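Local coordinates for protein LipS lipolytic enzyme (Unidentified, PDB 4FBL) that is a thermostable lipolytic enzyme of the alpha/beta hydrolase fold that probably hydrolyses ester bonds of lipids with a serine nucleophile, at residues C[56-61]-C[84-89]; C[63-68]-C[188-193]; C[146-151]-C[217-222]. All blocks are in the same frame, centred on the assembly; numbering follows the deposited sequence.

Contact 1 of 3, residues C[56-61]-C[84-89]. With SPD (spermidine), chain I.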
ATOM      1  N   VAL C  56       1.690 -11.908  19.850  1.00 16.30           N
ATOM      2  CA  VAL C  56       0.280 -11.618  19.664  1.00 14.72           C
ATOM      3  C   VAL C  56       0.060 -10.172  19.325  1.00 16.67           C
ATOM      4  O   VAL C  56       0.387  -9.319  20.139  1.00 16.17           O
ATOM      5  CB  VAL C  56      -0.557 -11.947  20.951  1.00 15.15           C
ATOM      6  CG1 VAL C  56      -2.047 -11.792  20.625  1.00 13.62           C
ATOM      7  CG2 VAL C  56      -0.218 -13.381  21.444  1.00 14.67           C
ATOM      8  N   SER C  57      -0.507  -9.876  18.138  1.00 16.68           N
ATOM      9  CA  SER C  57      -0.552  -8.468  17.718  1.00 15.90           C
ATOM     10  C   SER C  57      -1.990  -7.933  17.616  1.00 15.68           C
ATOM     11  O   SER C  57      -2.807  -8.522  16.900  1.00 17.77           O
ATOM     12  CB  SER C  57       0.088  -8.327  16.304  1.00 15.63           C
ATOM     13  OG  SER C  57       0.013  -6.931  15.974  1.00 19.41           O
ATOM     14  N   HIS C  58      -2.323  -6.841  18.270  1.00 17.48           N
ATOM     15  CA  HIS C  58      -3.644  -6.210  18.042  1.00 18.15           C
ATOM     16  C   HIS C  58      -3.658  -5.363  16.698  1.00 18.28           C
ATOM     17  O   HIS C  58      -2.669  -5.349  15.952  1.00 17.79           O
ATOM     18  CB  HIS C  58      -4.036  -5.320  19.267  1.00 17.20           C
ATOM     19  CG  HIS C  58      -3.181  -4.084  19.438  1.00 15.91           C
ATOM     20  ND1 HIS C  58      -3.353  -2.967  18.661  1.00 13.34           N
ATOM     21  CD2 HIS C  58      -2.133  -3.801  20.258  1.00 16.23           C
ATOM     22  CE1 HIS C  58      -2.464  -2.034  19.014  1.00 14.77           C
ATOM     23  NE2 HIS C  58      -1.691  -2.531  19.957  1.00 19.67           N
ATOM     24  N   GLY C  59      -4.779  -4.680  16.405  1.00 18.37           N
ATOM     25  CA  GLY C  59      -4.893  -3.976  15.123  1.00 17.78           C
ATOM     26  C   GLY C  59      -5.021  -2.463  15.281  1.00 19.65           C
ATOM     27  O   GLY C  59      -4.766  -1.914  16.368  1.00 18.39           O
ATOM     28  N   PHE C  60      -5.368  -1.823  14.145  1.00 19.91           N
ATOM     29  CA  PHE C  60      -5.309  -0.347  13.915  1.00 19.18           C
ATOM     30  C   PHE C  60      -6.430   0.316  14.742  1.00 17.95           C
ATOM     31  O   PHE C  60      -7.573  -0.044  14.563  1.00 20.51           O
ATOM     32  CB  PHE C  60      -5.608  -0.186  12.410  1.00 19.62           C
ATOM     33  CG  PHE C  60      -5.560   1.204  11.907  1.00 20.67           C
ATOM     34  CD1 PHE C  60      -4.326   1.826  11.650  1.00 21.95           C
ATOM     35  CD2 PHE C  60      -6.774   1.846  11.563  1.00 17.72           C
ATOM     36  CE1 PHE C  60      -4.287   3.141  11.054  1.00 25.41           C
ATOM     37  CE2 PHE C  60      -6.775   3.178  11.021  1.00 18.03           C
ATOM     38  CZ  PHE C  60      -5.553   3.828  10.784  1.00 19.40           C
ATOM     39  N   THR C  61      -6.080   1.321  15.526  1.00 18.19           N
ATOM     40  CA  THR C  61      -6.889   2.015  16.566  1.00 21.01           C
ATOM     41  C   THR C  61      -7.288   1.126  17.746  1.00 21.54           C
ATOM     42  O   THR C  61      -7.925   1.612  18.694  1.00 22.27           O
ATOM     43  CB  THR C  61      -8.249   2.697  16.131  1.00 20.23           C
ATOM     44  OG1 THR C  61      -9.208   1.673  15.934  1.00 21.09           O
ATOM     45  CG2 THR C  61      -8.086   3.656  14.940  1.00 20.32           C
ATOM     46  N   PRO C  84       2.430  -6.959  22.296  1.00 17.71           N
ATOM     47  CA  PRO C  84       2.883  -5.551  22.389  1.00 17.87           C
ATOM     48  C   PRO C  84       1.780  -4.528  22.237  1.00 17.38           C
ATOM     49  O   PRO C  84       0.782  -4.789  21.571  1.00 18.37           O
ATOM     50  CB  PRO C  84       3.835  -5.388  21.155  1.00 18.88           C
ATOM     51  CG  PRO C  84       3.393  -6.508  20.192  1.00 20.39           C
ATOM     52  CD  PRO C  84       2.951  -7.656  21.113  1.00 16.88           C
ATOM     53  N   ARG C  85       2.064  -3.322  22.727  1.00 18.44           N
ATOM     54  CA  ARG C  85       1.179  -2.186  22.545  1.00 19.71           C
ATOM     55  C   ARG C  85       1.802  -1.448  21.324  1.00 20.10           C
ATOM     56  O   ARG C  85       2.915  -0.922  21.415  1.00 17.90           O
ATOM     57  CB  ARG C  85       1.177  -1.260  23.785  1.00 19.79           C
ATOM     58  CG  ARG C  85       0.141  -0.118  23.634  1.00 21.96           C
ATOM     59  CD  ARG C  85       0.151   0.812  24.929  1.00 20.18           C
ATOM     60  NE  ARG C  85       1.514   1.256  25.229  1.00 25.57           N
ATOM     61  CZ  ARG C  85       2.143   2.251  24.621  1.00 26.41           C
ATOM     62  NH1 ARG C  85       1.608   2.912  23.581  1.00 27.54           N
ATOM     63  NH2 ARG C  85       3.325   2.563  25.057  1.00 27.45           N
ATOM     64  N   LEU C  86       1.087  -1.402  20.195  1.00 18.38           N
ATOM     65  CA  LEU C  86       1.727  -0.690  19.027  1.00 18.74           C
ATOM     66  C   LEU C  86       1.946   0.797  19.306  1.00 19.39           C
ATOM     67  O   LEU C  86       1.210   1.406  20.079  1.00 20.19           O
ATOM     68  CB  LEU C  86       0.921  -0.862  17.762  1.00 17.48           C
ATOM     69  CG  LEU C  86       0.782  -2.330  17.393  1.00 20.18           C
ATOM     70  CD1 LEU C  86      -0.141  -2.548  16.130  1.00 19.77           C
ATOM     71  CD2 LEU C  86       2.175  -3.059  17.260  1.00 18.51           C
ATOM     72  N   THR C  87       2.980   1.378  18.702  1.00 19.92           N
ATOM     73  CA  THR C  87       3.257   2.803  18.796  1.00 19.88           C
ATOM     74  C   THR C  87       2.001   3.658  18.546  1.00 20.19           C
ATOM     75  O   THR C  87       1.255   3.424  17.578  1.00 19.41           O
ATOM     76  CB  THR C  87       4.348   3.172  17.731  1.00 21.66           C
ATOM     77  OG1 THR C  87       5.468   2.263  17.915  1.00 20.63           O
ATOM     78  CG2 THR C  87       4.803   4.725  17.858  1.00 17.13           C
ATOM     79  N   GLY C  88       1.770   4.670  19.393  1.00 20.51           N
ATOM     80  CA  GLY C  88       0.628   5.521  19.178  1.00 19.52           C
ATOM     81  C   GLY C  88      -0.706   4.969  19.579  1.00 21.10           C
ATOM     82  O   GLY C  88      -1.734   5.685  19.443  1.00 20.19           O
ATOM     83  N   HIS C  89      -0.741   3.687  20.042  1.00 20.28           N
ATOM     84  CA  HIS C  89      -2.014   3.039  20.460  1.00 19.65           C
ATOM     85  C   HIS C  89      -2.169   2.946  22.009  1.00 21.35           C
ATOM     86  O   HIS C  89      -1.130   2.885  22.778  1.00 22.54           O
ATOM     87  CB  HIS C  89      -2.215   1.642  19.840  1.00 18.55           C
ATOM     88  CG  HIS C  89      -2.276   1.663  18.363  1.00 19.43           C
ATOM     89  ND1 HIS C  89      -3.415   1.351  17.657  1.00 23.04           N
ATOM     90  CD2 HIS C  89      -1.368   2.072  17.453  1.00 14.20           C
ATOM     91  CE1 HIS C  89      -3.189   1.509  16.366  1.00 16.73           C
ATOM     92  NE2 HIS C  89      -1.954   1.913  16.217  1.00 19.12           N
TER
HETATM   93  N1  SPD I 301     -15.120  -3.701  14.587  1.00 32.74           N
HETATM   94  C2  SPD I 301     -14.125  -2.973  15.282  1.00 30.44           C
HETATM   95  C3  SPD I 301     -12.689  -3.436  14.837  1.00 38.12           C
HETATM   96  C4  SPD I 301     -11.706  -3.196  15.971  1.00 39.07           C
HETATM   97  C5  SPD I 301     -11.051  -1.810  15.902  1.00 45.52           C
HETATM   98  N6  SPD I 301      -9.676  -1.992  16.336  1.00 49.21           N
HETATM   99  C7  SPD I 301      -9.194  -3.301  16.694  1.00 45.92           C
HETATM  100  C8  SPD I 301      -8.844  -4.208  15.499  1.00 48.65           C
HETATM  101  C9  SPD I 301      -9.233  -3.695  14.104  1.00 45.43           C
HETATM  102  N10 SPD I 301      -9.936  -4.748  13.392  1.00 41.07           N
HETATM  103  O   HOH W   1      -0.793  -6.686  20.570  1.00 20.69           O
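P84 packs its CD against the carbonyl of V56, near the end of strand 52-57, with CD 3.2 Å from V56 O. Proline has no N-H to give this oxygen, and a water serves it: the water donates to both V56 O and P84 O and accepts from H58 N, so one molecule bridges the two backbones. The CB of R85 points away from the first segment, and its guanidinium NH1 donates to H89 O of its own segment at 2.9 Å. L86 carries the main polar link. Its N-H points at H58 NE2 over 3.0 Å, almost straight at 176°, though the donor stands 23° out of the imidazole plane. The other ring nitrogen, ND1, donates to G59 O at 2.9 Å, in the ring plane; gripped at both nitrogens, the ring cannot easily turn. Its chi1 of 68° sets CG between the backbone N and the carbonyl carbon, which brings the ring across to the second segment. L86 CD1 sits off-centre over the H58 ring, 4.2 Å from its centroid, a CH-pi contact. An alanine in place of H58 would probably leave L86 N and G59 O without their mates and open a gap beside L86 and H89. T87 and G88 form the middle of a type II turn from L86 to H89, where the positive phi of G88 suits glycine. H89 has its CB directed toward the first segment; its ring lies oblique to that of H58, and ND1 makes a hydrogen bond with G62 O. G59, F60 and T61 belong to the spermidine pocket, F60 O receiving a weak bond from ligand N6. A loop leaving a central strand beside this pocket, probably the active site, is characteristic of alpha/beta hydrolases, whose oxyanion hole usually draws on it.

Contact 2 of 3, residues C[63-68]-C[188-193]. With SPD (spermidine), chain I.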
ATOM      1  N   SER C  63      -5.999  -2.037  20.732  1.00 18.38           N
ATOM      2  CA  SER C  63      -4.996  -2.084  21.815  1.00 17.75           C
ATOM      3  C   SER C  63      -4.900  -3.546  22.312  1.00 16.01           C
ATOM      4  O   SER C  63      -5.727  -4.357  21.903  1.00 17.38           O
ATOM      5  CB  SER C  63      -5.433  -1.230  23.037  1.00 18.81           C
ATOM      6  OG  SER C  63      -6.475  -1.954  23.754  1.00 20.42           O
ATOM      7  N   PRO C  64      -3.895  -3.867  23.153  1.00 16.40           N
ATOM      8  CA  PRO C  64      -3.823  -5.294  23.614  1.00 18.59           C
ATOM      9  C   PRO C  64      -5.081  -5.821  24.285  1.00 20.27           C
ATOM     10  O   PRO C  64      -5.301  -7.052  24.343  1.00 21.09           O
ATOM     11  CB  PRO C  64      -2.761  -5.258  24.672  1.00 17.06           C
ATOM     12  CG  PRO C  64      -1.783  -4.109  24.174  1.00 17.42           C
ATOM     13  CD  PRO C  64      -2.803  -3.059  23.710  1.00 14.13           C
ATOM     14  N   GLN C  65      -5.956  -4.928  24.772  1.00 22.31           N
ATOM     15  CA  GLN C  65      -7.130  -5.454  25.430  1.00 22.43           C
ATOM     16  C   GLN C  65      -7.936  -6.333  24.518  1.00 21.93           C
ATOM     17  O   GLN C  65      -8.618  -7.272  24.979  1.00 20.76           O
ATOM     18  CB  GLN C  65      -8.012  -4.342  26.041  1.00 26.09           C
ATOM     19  CG  GLN C  65      -9.138  -3.931  25.170  1.00 30.92           C
ATOM     20  CD  GLN C  65     -10.376  -4.685  25.392  1.00 31.05           C
ATOM     21  OE1 GLN C  65     -10.612  -5.242  26.450  1.00 37.68           O
ATOM     22  NE2 GLN C  65     -11.197  -4.693  24.407  1.00 28.63           N
ATOM     23  N   SER C  66      -7.916  -6.087  23.198  1.00 19.59           N
ATOM     24  CA  SER C  66      -8.803  -6.921  22.388  1.00 17.52           C
ATOM     25  C   SER C  66      -8.210  -8.328  22.236  1.00 18.61           C
ATOM     26  O   SER C  66      -8.957  -9.252  21.791  1.00 20.23           O
ATOM     27  CB  SER C  66      -9.104  -6.369  21.001  1.00 18.49           C
ATOM     28  OG  SER C  66      -7.913  -6.084  20.329  1.00 17.69           O
ATOM     29  N   MET C  67      -6.912  -8.471  22.557  1.00 19.16           N
ATOM     30  CA  MET C  67      -6.179  -9.739  22.387  1.00 20.43           C
ATOM     31  C   MET C  67      -5.938 -10.419  23.785  1.00 23.08           C
ATOM     32  O   MET C  67      -5.324 -11.497  23.855  1.00 20.43           O
ATOM     33  CB  MET C  67      -4.806  -9.495  21.746  1.00 20.44           C
ATOM     34  CG  MET C  67      -4.786  -8.589  20.472  1.00 17.21           C
ATOM     35  SD  MET C  67      -5.889  -9.299  19.250  1.00 21.54           S
ATOM     36  CE  MET C  67      -5.250 -10.819  18.633  1.00 17.07           C
ATOM     37  N   ARG C  68      -6.364  -9.775  24.886  1.00 25.25           N
ATOM     38  CA  ARG C  68      -6.023 -10.231  26.247  1.00 25.14           C
ATOM     39  C   ARG C  68      -6.516 -11.665  26.596  1.00 25.54           C
ATOM     40  O   ARG C  68      -5.735 -12.504  27.068  1.00 25.92           O
ATOM     41  CB  ARG C  68      -6.512  -9.191  27.276  1.00 26.46           C
ATOM     42  CG  ARG C  68      -5.725  -9.262  28.615  1.00 33.14           C
ATOM     43  CD  ARG C  68      -5.931  -8.013  29.543  1.00 37.82           C
ATOM     44  NE  ARG C  68      -4.787  -7.092  29.357  1.00 45.33           N
ATOM     45  CZ  ARG C  68      -3.502  -7.424  29.588  1.00 51.18           C
ATOM     46  NH1 ARG C  68      -3.195  -8.658  30.021  1.00 54.07           N
ATOM     47  NH2 ARG C  68      -2.510  -6.544  29.420  1.00 50.50           N
ATOM     48  N   LYS C 188     -17.794  -4.967  25.029  1.00 36.22           N
ATOM     49  CA  LYS C 188     -17.077  -3.754  24.664  1.00 36.99           C
ATOM     50  C   LYS C 188     -15.592  -3.936  24.328  1.00 34.50           C
ATOM     51  O   LYS C 188     -14.906  -4.739  24.932  1.00 32.33           O
ATOM     52  CB  LYS C 188     -17.340  -2.652  25.673  1.00 38.47           C
ATOM     53  CG  LYS C 188     -18.784  -2.020  25.477  1.00 45.45           C
ATOM     54  CD  LYS C 188     -18.824  -0.480  25.166  1.00 50.73           C
ATOM     55  CE  LYS C 188     -17.914  -0.047  23.940  1.00 54.27           C
ATOM     56  NZ  LYS C 188     -16.698   0.749  24.429  1.00 53.64           N
ATOM     57  N   GLU C 189     -15.104  -3.186  23.343  1.00 34.17           N
ATOM     58  CA  GLU C 189     -13.675  -3.226  22.986  1.00 32.49           C
ATOM     59  C   GLU C 189     -13.010  -1.968  23.427  1.00 31.59           C
ATOM     60  O   GLU C 189     -13.561  -0.925  23.275  1.00 34.45           O
ATOM     61  CB  GLU C 189     -13.503  -3.342  21.475  1.00 34.05           C
ATOM     62  CG  GLU C 189     -12.018  -3.336  21.060  1.00 31.14           C
ATOM     63  CD  GLU C 189     -11.757  -3.311  19.512  1.00 34.41           C
ATOM     64  OE1 GLU C 189     -12.699  -3.188  18.647  1.00 32.11           O
ATOM     65  OE2 GLU C 189     -10.557  -3.435  19.186  1.00 36.89           O
ATOM     66  N   LEU C 190     -11.816  -2.037  23.938  1.00 29.63           N
ATOM     67  CA  LEU C 190     -11.057  -0.866  24.197  1.00 29.28           C
ATOM     68  C   LEU C 190     -10.262  -0.440  22.912  1.00 29.78           C
ATOM     69  O   LEU C 190      -9.146  -0.915  22.682  1.00 30.62           O
ATOM     70  CB  LEU C 190     -10.107  -1.149  25.365  1.00 28.69           C
ATOM     71  CG  LEU C 190      -9.288   0.020  25.832  1.00 31.43           C
ATOM     72  CD1 LEU C 190     -10.230   1.178  26.093  1.00 35.89           C
ATOM     73  CD2 LEU C 190      -8.499  -0.307  27.040  1.00 33.91           C
ATOM     74  N   ALA C 191     -10.827   0.509  22.154  1.00 29.12           N
ATOM     75  CA  ALA C 191     -10.231   1.053  20.927  1.00 28.10           C
ATOM     76  C   ALA C 191     -10.528   2.551  20.923  1.00 27.92           C
ATOM     77  O   ALA C 191     -11.406   3.000  21.616  1.00 27.28           O
ATOM     78  CB  ALA C 191     -10.888   0.408  19.784  1.00 25.77           C
ATOM     79  N   TYR C 192      -9.811   3.348  20.142  1.00 27.51           N
ATOM     80  CA  TYR C 192     -10.101   4.806  20.125  1.00 25.30           C
ATOM     81  C   TYR C 192     -11.510   4.998  19.544  1.00 24.58           C
ATOM     82  O   TYR C 192     -11.959   4.222  18.702  1.00 25.02           O
ATOM     83  CB  TYR C 192      -9.064   5.582  19.286  1.00 23.11           C
ATOM     84  CG  TYR C 192      -7.667   5.630  19.835  1.00 24.85           C
ATOM     85  CD1 TYR C 192      -7.413   5.990  21.162  1.00 22.88           C
ATOM     86  CD2 TYR C 192      -6.543   5.369  18.983  1.00 24.13           C
ATOM     87  CE1 TYR C 192      -6.103   6.126  21.646  1.00 22.90           C
ATOM     88  CE2 TYR C 192      -5.239   5.438  19.476  1.00 22.93           C
ATOM     89  CZ  TYR C 192      -4.994   5.819  20.792  1.00 24.23           C
ATOM     90  OH  TYR C 192      -3.661   5.898  21.258  1.00 20.61           O
ATOM     91  N   PRO C 193     -12.234   6.027  20.041  1.00 25.83           N
ATOM     92  CA  PRO C 193     -13.571   6.364  19.664  1.00 26.46           C
ATOM     93  C   PRO C 193     -13.637   7.093  18.267  1.00 28.15           C
ATOM     94  O   PRO C 193     -14.750   7.251  17.680  1.00 26.66           O
ATOM     95  CB  PRO C 193     -14.022   7.294  20.815  1.00 27.75           C
ATOM     96  CG  PRO C 193     -12.775   8.031  21.199  1.00 25.88           C
ATOM     97  CD  PRO C 193     -11.738   6.874  21.147  1.00 24.09           C
TER
HETATM   98  N1  SPD I 301     -15.120  -3.701  14.587  1.00 32.74           N
HETATM   99  C2  SPD I 301     -14.125  -2.973  15.282  1.00 30.44           C
HETATM  100  C3  SPD I 301     -12.689  -3.436  14.837  1.00 38.12           C
HETATM  101  C4  SPD I 301     -11.706  -3.196  15.971  1.00 39.07           C
HETATM  102  C5  SPD I 301     -11.051  -1.810  15.902  1.00 45.52           C
HETATM  103  N6  SPD I 301      -9.676  -1.992  16.336  1.00 49.21           N
HETATM  104  C7  SPD I 301      -9.194  -3.301  16.694  1.00 45.92           C
HETATM  105  C8  SPD I 301      -8.844  -4.208  15.499  1.00 48.65           C
HETATM  106  C9  SPD I 301      -9.233  -3.695  14.104  1.00 45.43           C
HETATM  107  N10 SPD I 301      -9.936  -4.748  13.392  1.00 41.07           N
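S63 and L190 make the clearest polar link between the loop 63-68 and the segment 188-193. The hydroxyl of S63 donates to L190 O over 3.1 Å, approaching 17° out of the carbonyl plane. A chi1 of 75° puts OG between the backbone N and the carbonyl carbon, where it can also accept from Q65 N at 3.2 Å. Serine suits the place because one small hydroxyl both gives and receives: the accepted bond closes an ST turn, and the donated one reaches the other segment. The Q65 side chain crosses that of L190, in a fit too tight in the model to be trusted, and the orientation of its amide is doubtful. While the carbonyl of L190 serves S63, its side chain borders the same hydroxyl, with CG 4.0 Å from S63 OG. E189 has CG anti to the backbone N, at 178°, and continues extended, which carries the carboxylate past S66, whose CB is 3.7 Å from OE2. The other oxygen, OE1, accepts from S180 N, a bond that would help to fix the rotation of the group. Spermidine passes beside this carboxylate, and a glutamate is a plausible neighbour for a polyamine that is probably positively charged, although the close approaches in the model are doubtful. Here a turn following a central strand meets a loop between the short strands 174-176 and 194-196; the loop brings E189 into the spermidine pocket of this alpha/beta hydrolase, while the turn 63-68 packs against it.

Contact 3 of 3, residues C[146-151]-C[217-222]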
ATOM      1  N   ALA C 146       7.504 -21.091  13.333  1.00 17.85           N
ATOM      2  CA  ALA C 146       6.966 -22.498  13.164  1.00 18.54           C
ATOM      3  C   ALA C 146       5.468 -22.514  12.693  1.00 17.44           C
ATOM      4  O   ALA C 146       4.948 -23.531  12.227  1.00 20.92           O
ATOM      5  CB  ALA C 146       7.105 -23.300  14.498  1.00 17.18           C
ATOM      6  N   GLY C 147       4.775 -21.407  12.787  1.00 16.52           N
ATOM      7  CA  GLY C 147       3.365 -21.375  12.414  1.00 14.77           C
ATOM      8  C   GLY C 147       2.761 -19.993  12.629  1.00 16.11           C
ATOM      9  O   GLY C 147       3.261 -19.198  13.440  1.00 15.13           O
ATOM     10  N   ILE C 148       1.694 -19.668  11.887  1.00 15.20           N
ATOM     11  CA  ILE C 148       1.033 -18.381  12.087  1.00 16.49           C
ATOM     12  C   ILE C 148      -0.507 -18.623  12.123  1.00 16.99           C
ATOM     13  O   ILE C 148      -0.994 -19.574  11.501  1.00 15.58           O
ATOM     14  CB  ILE C 148       1.370 -17.275  10.974  1.00 15.24           C
ATOM     15  CG1 ILE C 148       1.105 -17.833   9.581  1.00 19.85           C
ATOM     16  CG2 ILE C 148       2.856 -16.798  11.062  1.00 17.24           C
ATOM     17  CD1 ILE C 148       0.845 -16.774   8.403  1.00 17.62           C
ATOM     18  N   MET C 149      -1.218 -17.710  12.809  1.00 16.19           N
ATOM     19  CA  MET C 149      -2.676 -17.767  12.906  1.00 17.10           C
ATOM     20  C   MET C 149      -3.236 -16.338  12.662  1.00 17.98           C
ATOM     21  O   MET C 149      -3.654 -15.702  13.566  1.00 16.68           O
ATOM     22  CB  MET C 149      -3.036 -18.233  14.323  1.00 17.06           C
ATOM     23  CG  MET C 149      -2.314 -19.617  14.705  1.00 18.29           C
ATOM     24  SD  MET C 149      -0.734 -19.276  15.601  1.00 21.42           S
ATOM     25  CE  MET C 149      -1.372 -19.228  17.240  1.00 14.13           C
ATOM     26  N   PRO C 150      -3.214 -15.847  11.418  1.00 17.25           N
ATOM     27  CA  PRO C 150      -3.874 -14.553  11.195  1.00 17.59           C
ATOM     28  C   PRO C 150      -5.426 -14.640  11.368  1.00 17.28           C
ATOM     29  O   PRO C 150      -6.108 -15.556  10.894  1.00 17.66           O
ATOM     30  CB  PRO C 150      -3.442 -14.202   9.776  1.00 16.71           C
ATOM     31  CG  PRO C 150      -3.283 -15.590   9.060  1.00 16.25           C
ATOM     32  CD  PRO C 150      -2.847 -16.540  10.171  1.00 17.57           C
ATOM     33  N   ILE C 151      -5.968 -13.661  12.064  1.00 17.82           N
ATOM     34  CA  ILE C 151      -7.381 -13.609  12.359  1.00 16.83           C
ATOM     35  C   ILE C 151      -7.982 -12.362  11.694  1.00 18.15           C
ATOM     36  O   ILE C 151      -7.609 -11.236  12.040  1.00 17.04           O
ATOM     37  CB  ILE C 151      -7.563 -13.471  13.885  1.00 15.57           C
ATOM     38  CG1 ILE C 151      -6.895 -14.667  14.633  1.00 17.29           C
ATOM     39  CG2 ILE C 151      -9.053 -13.506  14.225  1.00 17.97           C
ATOM     40  CD1 ILE C 151      -6.864 -14.503  16.202  1.00 17.64           C
ATOM     41  N   VAL C 217       5.473 -16.794   2.175  1.00 22.09           N
ATOM     42  CA  VAL C 217       5.073 -17.421   3.462  1.00 22.00           C
ATOM     43  C   VAL C 217       5.050 -18.931   3.266  1.00 23.88           C
ATOM     44  O   VAL C 217       4.341 -19.379   2.390  1.00 22.21           O
ATOM     45  CB  VAL C 217       3.654 -17.015   3.914  1.00 22.42           C
ATOM     46  CG1 VAL C 217       3.293 -17.762   5.184  1.00 21.17           C
ATOM     47  CG2 VAL C 217       3.574 -15.491   4.132  1.00 15.83           C
ATOM     48  N   LYS C 218       5.837 -19.666   4.063  1.00 23.66           N
ATOM     49  CA  LYS C 218       6.034 -21.112   3.890  1.00 26.92           C
ATOM     50  C   LYS C 218       5.646 -21.852   5.166  1.00 24.70           C
ATOM     51  O   LYS C 218       5.476 -23.024   5.105  1.00 24.27           O
ATOM     52  CB  LYS C 218       7.552 -21.484   3.634  1.00 27.89           C
ATOM     53  CG  LYS C 218       8.129 -21.199   2.195  1.00 35.91           C
ATOM     54  CD  LYS C 218       7.702 -22.259   1.048  1.00 44.44           C
ATOM     55  CE  LYS C 218       8.163 -21.854  -0.408  1.00 46.01           C
ATOM     56  NZ  LYS C 218       7.856 -20.383  -0.709  1.00 39.24           N
ATOM     57  N   CYS C 219       5.630 -21.213   6.334  1.00 23.86           N
ATOM     58  CA  CYS C 219       5.313 -21.982   7.541  1.00 22.88           C
ATOM     59  C   CYS C 219       3.850 -22.446   7.558  1.00 22.89           C
ATOM     60  O   CYS C 219       3.017 -21.877   6.877  1.00 20.43           O
ATOM     61  CB  CYS C 219       5.603 -21.168   8.818  1.00 23.88           C
ATOM     62  SG  CYS C 219       4.622 -19.586   8.933  1.00 25.61           S
ATOM     63  N   PRO C 220       3.517 -23.451   8.396  1.00 21.78           N
ATOM     64  CA  PRO C 220       2.112 -23.822   8.659  1.00 22.19           C
ATOM     65  C   PRO C 220       1.190 -22.631   9.025  1.00 20.96           C
ATOM     66  O   PRO C 220       1.609 -21.708   9.699  1.00 20.45           O
ATOM     67  CB  PRO C 220       2.216 -24.843   9.804  1.00 22.12           C
ATOM     68  CG  PRO C 220       3.529 -25.453   9.628  1.00 21.95           C
ATOM     69  CD  PRO C 220       4.454 -24.333   9.102  1.00 22.92           C
ATOM     70  N   ALA C 221      -0.050 -22.619   8.539  1.00 21.10           N
ATOM     71  CA  ALA C 221      -0.925 -21.464   8.742  1.00 21.72           C
ATOM     72  C   ALA C 221      -2.331 -21.957   9.115  1.00 22.44           C
ATOM     73  O   ALA C 221      -2.815 -22.876   8.459  1.00 23.99           O
ATOM     74  CB  ALA C 221      -0.967 -20.544   7.516  1.00 19.16           C
ATOM     75  N   LEU C 222      -2.910 -21.346  10.179  1.00 21.04           N
ATOM     76  CA  LEU C 222      -4.297 -21.440  10.524  1.00 20.52           C
ATOM     77  C   LEU C 222      -4.904 -20.064  10.281  1.00 19.72           C
ATOM     78  O   LEU C 222      -4.686 -19.112  11.059  1.00 19.18           O
ATOM     79  CB  LEU C 222      -4.472 -21.893  11.991  1.00 20.68           C
ATOM     80  CG  LEU C 222      -5.892 -21.992  12.555  1.00 21.49           C
ATOM     81  CD1 LEU C 222      -6.852 -22.926  11.723  1.00 22.04           C
ATOM     82  CD2 LEU C 222      -5.881 -22.396  14.045  1.00 15.51           C
TER
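I148 supplies both the donor and the acceptor of the two backbone bonds between these segments. Its N-H reaches P220 O over 3.0 Å, and its carbonyl accepts from L222 N at 2.9 Å. Two bonds from one residue to the residues flanking A221 are the signature of a parallel bridge, and P150 continues the ladder through a backbone hydrogen bond with I224. Proline is tolerated at 220 because the bridge uses its carbonyl, and its ring CD instead packs 3.3 Å from A146 O. L222 O, buried here, finds no conventional donor in the model: P150, which has no N-H, faces it, and M149 CA makes a CA-H...O contact at 3.0 Å. Other carbonyls have partners elsewhere in the chain, M149 O being served by T125 OG1 and C219 O by S246 OG. On one side of the strands I148 gathers apolar neighbours: CG2 touches C219 SG at 3.9 Å, CG1 meets A221 CB, and CD1 approaches V217 CG1, and helix 129-140 packs on I148, V217 and C219. On the other side M149 CG lies against L222 CB, 4.1 Å apart, and M149 also reaches helix 267-279. Adjacent parallel strands with helices packed over both faces are the doubly wound core of the alpha/beta hydrolase fold.

From the N terminus, strand 52-57 opens contact 1 and runs into the loop 63-68 that opens contact 2. Contact 1 closes at 84-89, tying the loop after strand 52-57 to the one after strand 80-83, whereas contact 2 waits for 188-193, tying it to the loop before strand 194-196, so their segments alternate. Contact 3 opens at 146-151, inside contact 2's span, and closes beyond it at 217-222, so these cross too; contacts 1 and 3 are in series. Contacts 1 and 2 touch through Y192, which probably makes hydrogen bonds with G88 and T61, and both border spermidine. Contact 3, about 20 Å from contact 1 centre to centre, joins two strands of the central sheet.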